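Local coordinates for protein PKD domain (Vibrio anguillarum, PDB 6AEM) that forms a calcium-binding polycystic-kidney-disease (PKD) domain of the Epp protease, whose precise role is unknown, at residues L14-L19 with R80-E85. Residues are numbered along the deposited sequence; the frame is centred on the assembly and turned at random.
With ZN (zinc ion), chain F.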
ATOM      1  N   LEU A  14       6.183  -3.914   3.990  1.00 17.21           N
ATOM      2  CA  LEU A  14       7.131  -3.645   2.919  1.00 18.13           C
ATOM      3  C   LEU A  14       8.401  -4.461   3.084  1.00 19.24           C
ATOM      4  O   LEU A  14       8.890  -4.660   4.197  1.00 20.38           O
ATOM      5  CB  LEU A  14       7.497  -2.161   2.875  1.00 17.90           C
ATOM      6  CG  LEU A  14       6.280  -1.251   2.715  1.00 18.33           C
ATOM      7  CD1 LEU A  14       6.713   0.202   2.783  1.00 19.03           C
ATOM      8  CD2 LEU A  14       5.586  -1.543   1.409  1.00 18.90           C
ATOM      9  N   LYS A  15       8.931  -4.887   1.954  1.00 19.99           N
ATOM     10  CA  LYS A  15      10.213  -5.562   1.872  1.00 21.83           C
ATOM     11  C   LYS A  15      11.157  -4.642   1.115  1.00 21.44           C
ATOM     12  O   LYS A  15      10.909  -4.323  -0.057  1.00 21.74           O
ATOM     13  CB  LYS A  15      10.037  -6.901   1.151  1.00 24.91           C
ATOM     14  CG  LYS A  15      11.315  -7.645   0.786  1.00 29.00           C
ATOM     15  CD  LYS A  15      10.917  -9.022   0.295  1.00 32.96           C
ATOM     16  CE  LYS A  15      12.028  -9.852  -0.301  1.00 35.79           C
ATOM     17  NZ  LYS A  15      11.404 -11.116  -0.803  1.00 37.61           N
ATOM     18  N   THR A  16      12.208  -4.176   1.786  1.00 22.01           N
ATOM     19  CA  THR A  16      13.154  -3.276   1.145  1.00 23.55           C
ATOM     20  C   THR A  16      14.444  -4.015   0.793  1.00 23.19           C
ATOM     21  O   THR A  16      14.882  -4.930   1.499  1.00 23.60           O
ATOM     22  CB  THR A  16      13.466  -2.042   1.999  1.00 26.25           C
ATOM     23  OG1 THR A  16      14.148  -2.423   3.198  1.00 28.06           O
ATOM     24  CG2 THR A  16      12.190  -1.297   2.355  1.00 26.62           C
ATOM     25  N   ASP A  17      15.035  -3.624  -0.328  1.00 23.84           N
ATOM     26  CA  ASP A  17      16.292  -4.206  -0.818  1.00 25.34           C
ATOM     27  C   ASP A  17      17.032  -3.046  -1.489  1.00 23.15           C
ATOM     28  O   ASP A  17      16.852  -2.785  -2.682  1.00 22.64           O
ATOM     29  CB  ASP A  17      16.031  -5.365  -1.773  1.00 29.62           C
ATOM     30  CG  ASP A  17      17.304  -5.967  -2.336  1.00 33.72           C
ATOM     31  OD1 ASP A  17      18.399  -5.651  -1.827  1.00 33.54           O
ATOM     32  OD2 ASP A  17      17.215  -6.804  -3.267  1.00 36.98           O
ATOM     33  N   GLY A  18      17.832  -2.341  -0.697  1.00 20.68           N
ATOM     34  CA  GLY A  18      18.413  -1.095  -1.161  1.00 19.91           C
ATOM     35  C   GLY A  18      17.301  -0.090  -1.412  1.00 19.23           C
ATOM     36  O   GLY A  18      16.480   0.200  -0.540  1.00 20.05           O
ATOM     37  N   LEU A  19      17.256   0.442  -2.625  1.00 17.93           N
ATOM     38  CA  LEU A  19      16.205   1.372  -2.997  1.00 18.83           C
ATOM     39  C   LEU A  19      14.981   0.688  -3.577  1.00 18.62           C
ATOM     40  O   LEU A  19      14.021   1.385  -3.913  1.00 20.00           O
ATOM     41  CB  LEU A  19      16.731   2.376  -4.019  1.00 20.87           C
ATOM     42  CG  LEU A  19      17.905   3.254  -3.581  1.00 22.22           C
ATOM     43  CD1 LEU A  19      18.323   4.179  -4.700  1.00 23.12           C
ATOM     44  CD2 LEU A  19      17.596   4.072  -2.341  1.00 21.83           C
ATOM     45  N   ARG A  80       2.343   3.815   6.223  1.00  9.27           N
ATOM     46  CA  ARG A  80       3.516   3.439   7.014  1.00 10.05           C
ATOM     47  C   ARG A  80       4.719   4.209   6.483  1.00  9.05           C
ATOM     48  O   ARG A  80       4.912   4.292   5.270  1.00  9.67           O
ATOM     49  CB  ARG A  80       3.850   1.951   6.928  1.00 12.20           C
ATOM     50  CG  ARG A  80       2.753   1.005   7.333  1.00 14.60           C
ATOM     51  CD  ARG A  80       3.304  -0.444   7.199  1.00 15.72           C
ATOM     52  NE  ARG A  80       2.387  -1.397   7.811  1.00 17.50           N
ATOM     53  CZ  ARG A  80       2.231  -1.549   9.111  1.00 19.20           C
ATOM     54  NH1 ARG A  80       3.006  -0.905   9.969  1.00 22.94           N
ATOM     55  NH2 ARG A  80       1.325  -2.422   9.534  1.00 20.31           N
ATOM     56  N   THR A  81       5.553   4.730   7.399  1.00  9.29           N
ATOM     57  CA  THR A  81       6.850   5.245   6.960  1.00  9.76           C
ATOM     58  C   THR A  81       7.814   4.082   6.676  1.00 10.38           C
ATOM     59  O   THR A  81       7.727   2.993   7.271  1.00 10.31           O
ATOM     60  CB  THR A  81       7.461   6.222   7.980  1.00 10.03           C
ATOM     61  OG1 THR A  81       7.566   5.589   9.269  1.00 10.45           O
ATOM     62  CG2 THR A  81       6.625   7.502   8.063  1.00 10.60           C
ATOM     63  N   THR A  82       8.735   4.317   5.743  1.00 10.30           N
ATOM     64  CA  THR A  82       9.805   3.390   5.425  1.00 12.28           C
ATOM     65  C   THR A  82      11.061   4.205   5.167  1.00 13.74           C
ATOM     66  O   THR A  82      11.012   5.389   4.834  1.00 14.27           O
ATOM     67  CB  THR A  82       9.425   2.514   4.209  1.00 14.52           C
ATOM     68  OG1 THR A  82      10.360   1.439   4.085  1.00 16.21           O
ATOM     69  CG2 THR A  82       9.365   3.314   2.922  1.00 15.42           C
ATOM     70  N   GLN A  83      12.186   3.551   5.333  1.00 16.02           N
ATOM     71  CA  GLN A  83      13.479   4.163   5.067  1.00 18.51           C
ATOM     72  C   GLN A  83      14.214   3.294   4.066  1.00 18.02           C
ATOM     73  O   GLN A  83      14.281   2.070   4.230  1.00 19.40           O
ATOM     74  CB  GLN A  83      14.309   4.303   6.346  1.00 23.53           C
ATOM     75  CG  GLN A  83      13.721   5.266   7.380  1.00 29.48           C
ATOM     76  CD  GLN A  83      12.567   4.688   8.187  1.00 35.54           C
ATOM     77  OE1 GLN A  83      12.575   3.505   8.556  1.00 38.68           O
ATOM     78  NE2 GLN A  83      11.553   5.524   8.451  1.00 36.11           N
ATOM     79  N   VAL A  84      14.765   3.917   3.033  1.00 16.88           N
ATOM     80  CA  VAL A  84      15.580   3.205   2.061  1.00 17.82           C
ATOM     81  C   VAL A  84      16.926   3.894   1.975  1.00 19.01           C
ATOM     82  O   VAL A  84      17.024   5.119   2.102  1.00 19.58           O
ATOM     83  CB  VAL A  84      14.926   3.064   0.670  1.00 19.41           C
ATOM     84  CG1 VAL A  84      13.681   2.198   0.775  1.00 21.38           C
ATOM     85  CG2 VAL A  84      14.603   4.408   0.061  1.00 20.22           C
ATOM     86  N   GLU A  85      17.959   3.095   1.793  1.00 19.95           N
ATOM     87  CA  GLU A  85      19.322   3.573   1.717  1.00 22.25           C
ATOM     88  C   GLU A  85      19.949   3.014   0.455  1.00 21.68           C
ATOM     89  O   GLU A  85      19.612   1.919   0.015  1.00 21.98           O
ATOM     90  CB  GLU A  85      20.149   3.050   2.901  1.00 25.93           C
ATOM     91  CG  GLU A  85      19.587   3.387   4.269  1.00 30.21           C
ATOM     92  CD  GLU A  85      20.097   2.447   5.340  1.00 33.69           C
ATOM     93  OE1 GLU A  85      21.251   1.980   5.237  1.00 35.37           O
ATOM     94  OE2 GLU A  85      19.328   2.136   6.264  1.00 35.70           O
TER
HETATM   95 ZN    ZN F 104      21.054   1.046   7.268  1.00 71.96          ZN
HETATM   96  O   HOH W   1      17.246   0.220   1.981  1.00 24.17           O
HETATM   97  O   HOH W   2      22.899   0.907   6.041  1.00 33.00           O
HETATM   98  O   HOH W   3      21.760  -0.988   5.834  1.00 39.57           O
HETATM   99  O   HOH W   4      19.424   1.660   8.941  1.00 38.94           O
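Leu14, Thr16 and Leu19 pack against Thr82, Val84 and the backbone of Glu85, joining edge strands of the two sheets of the PKD domain's beta-sandwich. Strands 14-17 and 80-84 run nearly parallel, 13° apart in direction, but their axes come no closer than 8.2 Å. They therefore meet through side chains, as facing sheets do. Leu14 sends CD1 to Thr82 CB at 3.8 Å, the two side chains crossing at about a right angle. Thr16 and Thr82 slide past each other in opposite directions. The methyl CG2 of Thr16 lies 3.7 Å from Thr82 OG1 and also touches Val84 CG1. Thr82 OG1 is anti to its backbone N (chi1 -168°), which brings it to the methyls of Leu14 and Thr16.

Past the strand end, the chain turns at Gly18, where phi is positive (64°). Its carbonyl O comes to 3.5 Å from Val84 CB, and Leu19 CD2 lies 3.9 Å from Val84 CG2. Thus Val84 meets a polar backbone atom as well as methyls of both Thr16 and Leu19.

Val21 and Ala23 of strand 20-25 touch Leu14, and Val21 also reaches Val84. Tyr62 of strand 60-70 covers Val84 too. Backbone bonds from Thr82 to Tyr62 and from Val84 to Gly60 hold strand 80-84 in its own sheet.

The Glu85 carboxylate chelates a zinc ion through OE1 and OE2; three waters also bind the zinc ion, one of them at a long distance. At its backbone, one water bridges the segments: it donates to Gly18 O at 2.6 Å and accepts from Glu85 N at 3.0 Å.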